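Local coordinates for protein ribosomal RNA small subunit methyltransferase Nep1 (Archaeoglobus fulgidus, PDB 3O7B) that probably methylates N1 of a specific pseudouridine in small-subunit ribosomal RNA during ribosome biogenesis, using S-adenosylmethionine and working as a homodimer, at residues A[57-61]-A[62-66]; A[200-203]-A[204-207]; A[230-233]-A[234-238]. All coordinates share one frame; numbering follows the deposited sequence. Where two conformers were deposited one is given.

Interaction 1 of 3, residues A[57-61]-A[62-66]; sequences RGKRP and EKILL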
loop_
_atom_site.group_PDB
_atom_site.type_symbol
_atom_site.label_atom_id
_atom_site.label_comp_id
_atom_site.label_asym_id
_atom_site.label_seq_id
_atom_site.Cartn_x
_atom_site.Cartn_y
_atom_site.Cartn_z
ATOM N N ARG A 57 -7.754 -10.803 20.616
ATOM C CA ARG A 57 -6.605 -11.405 19.927
ATOM C C ARG A 57 -6.222 -12.768 20.494
ATOM O O ARG A 57 -5.574 -13.571 19.814
ATOM C CB ARG A 57 -5.377 -10.486 20.017
ATOM C CG ARG A 57 -5.478 -9.166 19.259
ATOM C CD ARG A 57 -5.548 -9.366 17.751
ATOM N NE ARG A 57 -4.549 -10.313 17.261
ATOM C CZ ARG A 57 -3.273 -10.017 17.036
ATOM N NH1 ARG A 57 -2.817 -8.787 17.257
ATOM N NH2 ARG A 57 -2.452 -10.959 16.588
ATOM N N GLY A 58 -6.596 -13.008 21.749
ATOM C CA GLY A 58 -6.247 -14.252 22.431
ATOM C C GLY A 58 -4.773 -14.366 22.776
ATOM O O GLY A 58 -4.187 -15.449 22.681
ATOM N N LYS A 59 -4.162 -13.244 23.149
ATOM C CA LYS A 59 -2.794 -13.251 23.682
ATOM C C LYS A 59 -2.487 -12.034 24.555
ATOM O O LYS A 59 -3.250 -11.067 24.586
ATOM C CB LYS A 59 -1.745 -13.453 22.576
ATOM C CG LYS A 59 -1.649 -12.352 21.534
ATOM C CD LYS A 59 -0.872 -12.877 20.328
ATOM C CE LYS A 59 0.023 -11.827 19.714
ATOM N NZ LYS A 59 0.817 -12.381 18.581
ATOM N N ARG A 60 -1.366 -12.100 25.268
ATOM C CA ARG A 60 -0.987 -11.091 26.255
ATOM C C ARG A 60 -0.650 -9.746 25.601
ATOM O O ARG A 60 -0.062 -9.726 24.523
ATOM C CB ARG A 60 0.211 -11.583 27.075
ATOM C CG ARG A 60 0.007 -12.951 27.720
ATOM C CD ARG A 60 0.957 -13.179 28.893
ATOM N NE ARG A 60 2.361 -13.315 28.491
ATOM C CZ ARG A 60 2.898 -14.419 27.972
ATOM N NH1 ARG A 60 2.153 -15.500 27.760
ATOM N NH2 ARG A 60 4.186 -14.442 27.653
ATOM N N PRO A 61 -1.024 -8.624 26.249
ATOM C CA PRO A 61 -0.701 -7.280 25.743
ATOM C C PRO A 61 0.749 -7.088 25.314
ATOM O O PRO A 61 1.015 -6.417 24.313
ATOM C CB PRO A 61 -1.020 -6.379 26.938
ATOM C CG PRO A 61 -2.136 -7.077 27.612
ATOM C CD PRO A 61 -1.830 -8.549 27.485
ATOM N N GLU A 62 1.684 -7.687 26.048
ATOM C CA GLU A 62 3.111 -7.511 25.774
ATOM C C GLU A 62 3.561 -8.106 24.437
ATOM O O GLU A 62 4.658 -7.797 23.959
ATOM C CB GLU A 62 3.961 -8.075 26.921
ATOM C CG GLU A 62 3.890 -9.588 27.116
ATOM C CD GLU A 62 4.940 -10.099 28.105
ATOM O OE1 GLU A 62 4.963 -11.320 28.376
ATOM O OE2 GLU A 62 5.749 -9.281 28.600
ATOM N N LYS A 63 2.714 -8.960 23.858
ATOM C CA LYS A 63 3.003 -9.623 22.581
ATOM C C LYS A 63 2.341 -8.943 21.371
ATOM O O LYS A 63 2.563 -9.351 20.225
ATOM C CB LYS A 63 2.549 -11.087 22.634
ATOM C CG LYS A 63 3.061 -11.883 23.836
ATOM C CD LYS A 63 4.572 -11.987 23.832
ATOM C CE LYS A 63 5.057 -12.969 24.894
ATOM N NZ LYS A 63 4.729 -14.369 24.532
ATOM N N ILE A 64 1.535 -7.921 21.633
ATOM C CA ILE A 64 0.688 -7.311 20.598
ATOM C C ILE A 64 1.345 -6.052 20.036
ATOM O O ILE A 64 1.928 -5.245 20.775
ATOM C CB ILE A 64 -0.710 -7.003 21.163
ATOM C CG1 ILE A 64 -1.435 -8.314 21.504
ATOM C CG2 ILE A 64 -1.550 -6.171 20.172
ATOM C CD1 ILE A 64 -2.699 -8.135 22.333
ATOM N N LEU A 65 1.270 -5.910 18.711
ATOM C CA LEU A 65 1.798 -4.728 18.036
ATOM C C LEU A 65 0.892 -3.524 18.305
ATOM O O LEU A 65 -0.341 -3.614 18.228
ATOM C CB LEU A 65 1.890 -4.986 16.526
ATOM C CG LEU A 65 2.887 -4.166 15.705
ATOM C CD1 LEU A 65 4.353 -4.557 15.989
ATOM C CD2 LEU A 65 2.582 -4.367 14.224
ATOM N N LEU A 66 1.511 -2.398 18.628
ATOM C CA LEU A 66 0.780 -1.161 18.873
ATOM C C LEU A 66 0.172 -0.613 17.577
ATOM O O LEU A 66 0.874 -0.457 16.574
ATOM C CB LEU A 66 1.714 -0.136 19.534
ATOM C CG LEU A 66 1.065 1.154 20.040
ATOM C CD1 LEU A 66 0.126 0.868 21.217
ATOM C CD2 LEU A 66 2.119 2.209 20.404
#
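P61, E62 and K63 form a short 3-10 turn, entered from R60, just past the Schellman motif that ends helix 48-57, with G58, at positive phi, as its C-prime residue. Two backbone bonds make the turn: K63 N donates to R60 O at 3.0 Å, and I64 N donates to P61 O at 3.1 Å.

On the outer side R60 and E62 run side by side, pointing the same way. R60 NE and NH2 both reach E62 OE1, each at 3.3 Å, a side-on grip on a single oxygen that lies in the guanidinium plane. The carboxylate is turned 60° from that plane. E62 places its acid here by setting CG between backbone N and carbonyl carbon (chi1 66°) and running straight beyond it. K63 crowds the same guanidinium, its NZ 3.2 Å from R60 NH2, and it also makes a long, weak ion pair with E141. With an alanine in place of E62, the close R60-K63 pair would probably lose its nearby negative charge and the R60 guanidinium would be freer to turn.

On the inner side I64 lays CG1 4.0 Å from K59 CG, while its CG2 lies near R57 NH1. The charged ends of R57 and K59 go further, both to E137 of helix 129-142. The acid of E62 thus probably offsets two cations at the surface, whereas E137 anchors the other two basic side chains.

Interaction 2 of 3, residues A[200-203]-A[204-207]; sequences DFFE and ETLR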
loop_
_atom_site.group_PDB
_atom_site.type_symbol
_atom_site.label_atom_id
_atom_site.label_comp_id
_atom_site.label_asym_id
_atom_site.label_seq_id
_atom_site.Cartn_x
_atom_site.Cartn_y
_atom_site.Cartn_z
ATOM N N ASP A 200 8.967 15.397 12.968
ATOM C CA ASP A 200 10.242 15.454 12.258
ATOM C C ASP A 200 11.133 14.349 12.791
ATOM O O ASP A 200 10.863 13.813 13.852
ATOM C CB ASP A 200 10.920 16.799 12.517
ATOM C CG ASP A 200 10.143 17.955 11.933
ATOM O OD1 ASP A 200 9.444 18.646 12.708
ATOM O OD2 ASP A 200 10.214 18.154 10.701
ATOM N N PHE A 201 12.197 14.024 12.064
ATOM C CA PHE A 201 13.153 13.026 12.542
ATOM C C PHE A 201 13.714 13.402 13.906
ATOM O O PHE A 201 13.963 14.581 14.176
ATOM C CB PHE A 201 14.316 12.882 11.571
ATOM C CG PHE A 201 13.918 12.331 10.229
ATOM C CD1 PHE A 201 13.606 10.987 10.087
ATOM C CD2 PHE A 201 13.882 13.149 9.111
ATOM C CE1 PHE A 201 13.242 10.479 8.838
ATOM C CE2 PHE A 201 13.516 12.641 7.855
ATOM C CZ PHE A 201 13.205 11.298 7.732
ATOM N N PHE A 202 13.906 12.411 14.766
ATOM C CA PHE A 202 14.687 12.617 15.993
ATOM C C PHE A 202 16.085 13.098 15.630
ATOM O O PHE A 202 16.686 12.672 14.641
ATOM C CB PHE A 202 14.831 11.311 16.765
ATOM C CG PHE A 202 13.539 10.780 17.341
ATOM C CD1 PHE A 202 12.702 11.588 18.125
ATOM C CD2 PHE A 202 13.182 9.440 17.136
ATOM C CE1 PHE A 202 11.515 11.077 18.667
ATOM C CE2 PHE A 202 12.003 8.921 17.674
ATOM C CZ PHE A 202 11.164 9.739 18.444
ATOM N N GLU A 203 16.633 13.976 16.466
ATOM C CA GLU A 203 18.015 14.401 16.276
ATOM C C GLU A 203 18.981 13.212 16.296
ATOM O O GLU A 203 19.934 13.176 15.502
ATOM C CB GLU A 203 18.415 15.461 17.310
ATOM C CG GLU A 203 17.822 16.842 17.045
ATOM C CD GLU A 203 18.129 17.387 15.644
ATOM O OE1 GLU A 203 19.257 17.177 15.131
ATOM O OE2 GLU A 203 17.232 18.035 15.057
ATOM N N GLU A 204 18.723 12.239 17.173
ATOM C CA GLU A 204 19.549 11.034 17.240
ATOM C C GLU A 204 19.614 10.298 15.898
ATOM O O GLU A 204 20.678 9.859 15.479
ATOM C CB GLU A 204 19.078 10.080 18.344
ATOM C CG GLU A 204 19.916 8.800 18.412
ATOM C CD GLU A 204 19.631 7.932 19.629
ATOM O OE1 GLU A 204 18.733 8.267 20.436
ATOM O OE2 GLU A 204 20.322 6.899 19.769
ATOM N N THR A 205 18.468 10.167 15.231
ATOM C CA THR A 205 18.417 9.507 13.929
ATOM C C THR A 205 19.332 10.199 12.923
ATOM O O THR A 205 20.127 9.556 12.237
ATOM C CB THR A 205 16.969 9.501 13.401
ATOM O OG1 THR A 205 16.127 8.846 14.344
ATOM C CG2 THR A 205 16.864 8.786 12.048
ATOM N N LEU A 206 19.243 11.526 12.865
ATOM C CA LEU A 206 20.085 12.281 11.944
ATOM C C LEU A 206 21.575 12.152 12.274
ATOM O O LEU A 206 22.398 12.032 11.373
ATOM C CB LEU A 206 19.684 13.757 11.917
ATOM C CG LEU A 206 18.221 14.052 11.578
ATOM C CD1 LEU A 206 17.889 15.528 11.830
ATOM C CD2 LEU A 206 17.917 13.658 10.145
ATOM N N ARG A 207 21.904 12.157 13.565
ATOM C CA ARG A 207 23.295 11.937 13.963
ATOM C C ARG A 207 23.812 10.566 13.523
ATOM O O ARG A 207 24.932 10.436 13.040
ATOM C CB ARG A 207 23.466 12.104 15.473
ATOM C CG ARG A 207 23.296 13.539 15.954
ATOM C CD ARG A 207 23.845 13.740 17.364
ATOM N NE ARG A 207 23.168 12.921 18.372
ATOM C CZ ARG A 207 22.056 13.270 19.018
ATOM N NH1 ARG A 207 21.468 14.438 18.777
ATOM N NH2 ARG A 207 21.531 12.442 19.917
#
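The backbone hydrogen bonds between F202 or E203 and the residues one turn on open helix 203-209. F202, at the N-cap, gives its O to L206 N in a weak bond of 3.3 Å. The next is firmer: R207 N meets E203 O at 2.9 Å. E34 of strand 28-35 accepts from F202 N, and the same carboxylate oxygen is hydrogen-bonded to T205 OG1. T205 OG1 also lies at the edge of the F202 ring, near its plane, 4.1 Å from F202 CD2.

Apolar contact comes from F201 and L206, which cross at about a right angle, F201 CB lying 4.0 Å from L206 CD2. With CG anti to the carbonyl carbon (chi1 -65°), the F201 ring leads away from the helix to the bound S-adenosylhomocysteine and an edge-to-face pairing with F196.

Among the charged groups, R207 folds back so that E203 O sits 3.7 Å above one face of its guanidinium, towards the rim. R207 NH1 packs on E203 CB at 3.5 Å. E203 OE1 stays 5.1 Å from R207 NH1, too far for a salt bridge.

The E34 carboxylate, close to the positive end of the helix dipole, probably steadies this first turn, and with it the backbone that presents F201 to the cofactor product.

Interaction 3 of 3, residues A[230-233]-A[234-238]; sequences RVLC and EYERV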
loop_
_atom_site.group_PDB
_atom_site.type_symbol
_atom_site.label_atom_id
_atom_site.label_comp_id
_atom_site.label_asym_id
_atom_site.label_seq_id
_atom_site.Cartn_x
_atom_site.Cartn_y
_atom_site.Cartn_z
ATOM N N ARG A 230 8.005 7.293 -5.924
ATOM C CA ARG A 230 8.762 8.197 -6.786
ATOM C C ARG A 230 10.248 7.860 -6.787
ATOM O O ARG A 230 10.873 7.812 -7.844
ATOM C CB ARG A 230 8.545 9.647 -6.377
ATOM C CG ARG A 230 9.216 10.628 -7.322
ATOM C CD ARG A 230 8.341 11.859 -7.499
ATOM N NE ARG A 230 9.105 13.022 -7.946
ATOM C CZ ARG A 230 8.689 14.279 -7.812
ATOM N NH1 ARG A 230 7.506 14.537 -7.252
ATOM N NH2 ARG A 230 9.457 15.279 -8.238
ATOM N N VAL A 231 10.808 7.602 -5.602
ATOM C CA VAL A 231 12.227 7.302 -5.546
ATOM C C VAL A 231 12.552 5.963 -6.199
ATOM O O VAL A 231 13.538 5.836 -6.921
ATOM C CB VAL A 231 12.738 7.366 -4.098
ATOM C CG1 VAL A 231 14.216 6.998 -4.020
ATOM C CG2 VAL A 231 12.540 8.781 -3.510
ATOM N N LEU A 232 11.698 4.960 -5.979
ATOM C CA LEU A 232 11.886 3.672 -6.623
ATOM C C LEU A 232 11.878 3.811 -8.137
ATOM O O LEU A 232 12.699 3.224 -8.837
ATOM C CB LEU A 232 10.809 2.664 -6.181
ATOM C CG LEU A 232 10.850 1.309 -6.897
ATOM C CD1 LEU A 232 12.206 0.598 -6.661
ATOM C CD2 LEU A 232 9.697 0.429 -6.465
ATOM N N CYS A 233 10.935 4.588 -8.642
ATOM C CA CYS A 233 10.894 4.781 -10.088
ATOM C C CYS A 233 12.166 5.426 -10.642
ATOM O O CYS A 233 12.662 5.004 -11.690
ATOM C CB CYS A 233 9.705 5.626 -10.465
ATOM S SG CYS A 233 9.537 5.757 -12.237
ATOM N N GLU A 234 12.671 6.450 -9.949
ATOM C CA GLU A 234 13.917 7.119 -10.370
ATOM C C GLU A 234 15.106 6.166 -10.268
ATOM O O GLU A 234 15.999 6.141 -11.124
ATOM C CB GLU A 234 14.186 8.375 -9.536
ATOM C CG GLU A 234 13.122 9.464 -9.667
ATOM C CD GLU A 234 13.171 10.246 -10.976
ATOM O OE1 GLU A 234 14.038 9.986 -11.841
ATOM O OE2 GLU A 234 12.326 11.148 -11.135
ATOM N N TYR A 235 15.109 5.372 -9.207
ATOM C CA TYR A 235 16.150 4.381 -8.982
ATOM C C TYR A 235 16.196 3.359 -10.106
ATOM O O TYR A 235 17.261 3.058 -10.651
ATOM C CB TYR A 235 15.903 3.729 -7.627
ATOM C CG TYR A 235 16.923 2.721 -7.201
ATOM C CD1 TYR A 235 18.008 3.092 -6.402
ATOM C CD2 TYR A 235 16.779 1.382 -7.543
ATOM C CE1 TYR A 235 18.939 2.140 -5.977
ATOM C CE2 TYR A 235 17.691 0.426 -7.137
ATOM C CZ TYR A 235 18.769 0.805 -6.355
ATOM O OH TYR A 235 19.677 -0.169 -5.978
ATOM N N GLU A 236 15.033 2.823 -10.469
ATOM C CA GLU A 236 14.951 1.865 -11.567
ATOM C C GLU A 236 15.344 2.490 -12.912
ATOM O O GLU A 236 16.025 1.842 -13.700
ATOM C CB GLU A 236 13.544 1.279 -11.661
ATOM C CG GLU A 236 13.160 0.421 -10.504
ATOM C CD GLU A 236 11.774 -0.155 -10.653
ATOM O OE1 GLU A 236 10.992 0.387 -11.458
ATOM O OE2 GLU A 236 11.482 -1.140 -9.960
ATOM N N ARG A 237 14.916 3.731 -13.162
ATOM C CA ARG A 237 15.301 4.440 -14.408
ATOM C C ARG A 237 16.807 4.413 -14.620
ATOM O O ARG A 237 17.296 4.106 -15.719
ATOM C CB ARG A 237 14.865 5.901 -14.384
ATOM C CG ARG A 237 13.405 6.172 -14.660
ATOM C CD ARG A 237 13.224 7.634 -15.084
ATOM N NE ARG A 237 12.198 8.300 -14.288
ATOM C CZ ARG A 237 12.066 9.622 -14.164
ATOM N NH1 ARG A 237 12.907 10.449 -14.784
ATOM N NH2 ARG A 237 11.100 10.124 -13.403
ATOM N N VAL A 238 17.540 4.748 -13.562
ATOM C CA VAL A 238 18.996 4.855 -13.614
ATOM C C VAL A 238 19.678 3.490 -13.655
ATOM O O VAL A 238 20.638 3.303 -14.410
ATOM C CB VAL A 238 19.536 5.682 -12.395
ATOM C CG1 VAL A 238 21.052 5.571 -12.261
ATOM C CG2 VAL A 238 19.111 7.140 -12.488
HETATM O O HOH W 1 11.484 13.083 -9.148
#
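From R230 to R237 the backbone is regular alpha-helix, each carbonyl of 230-233 accepting from the amide four residues on. Y235 N to V231 O is 2.8 Å; E234 N to R230 O is 3.1 Å, with E236 and R237 continuing the ladder.

R230 and E234 share one face through a water. R230 NE donates to it at 2.7 Å in the guanidinium plane, and the water donates to E234 OE2 at 2.9 Å. That same oxygen forms a salt bridge of 2.8 Å with R237 NH2, while E234 OE1 sits 3.0 Å above the centre of the R237 guanidinium; the bend of E234 at chi2 (-75°) turns its acid to both.

This is the last helix of the SPOUT methyltransferase chain, and here it meets the second subunit: C233 is disulfide-bonded to C233 of the other chain, and SG also lies near the edge of the R237 guanidinium in its own chain, 4.2 Å from NE. L232 crosses E236 obliquely, CD1 3.8 Å from OE2. The buried E236 carboxylate is satisfied by S100 and by Y226 of the second subunit, and the Y235 hydroxyl by D104.

All three are local contacts within one chain, in series along the sequence and touching nowhere. Interaction 2 stands nearest the cofactor site: the side chain of F201 is about 3 Å from the bound S-adenosylhomocysteine and about 4 Å from G194. Interaction 3 lies with its centre about 25 Å from that of interaction 2; the side chain of V231 is about 7 Å from the same ligand and that of R230 about 4 Å from the bound tyrosine, so helix 224-239 carries residues near both ligands and, at C233, the disulfide to the second subunit. Interaction 1 is remote, away from the annotated sites, its centre about 29 Å from that of interaction 2 and 38 Å from that of interaction 3, across the chain's centre from the latter.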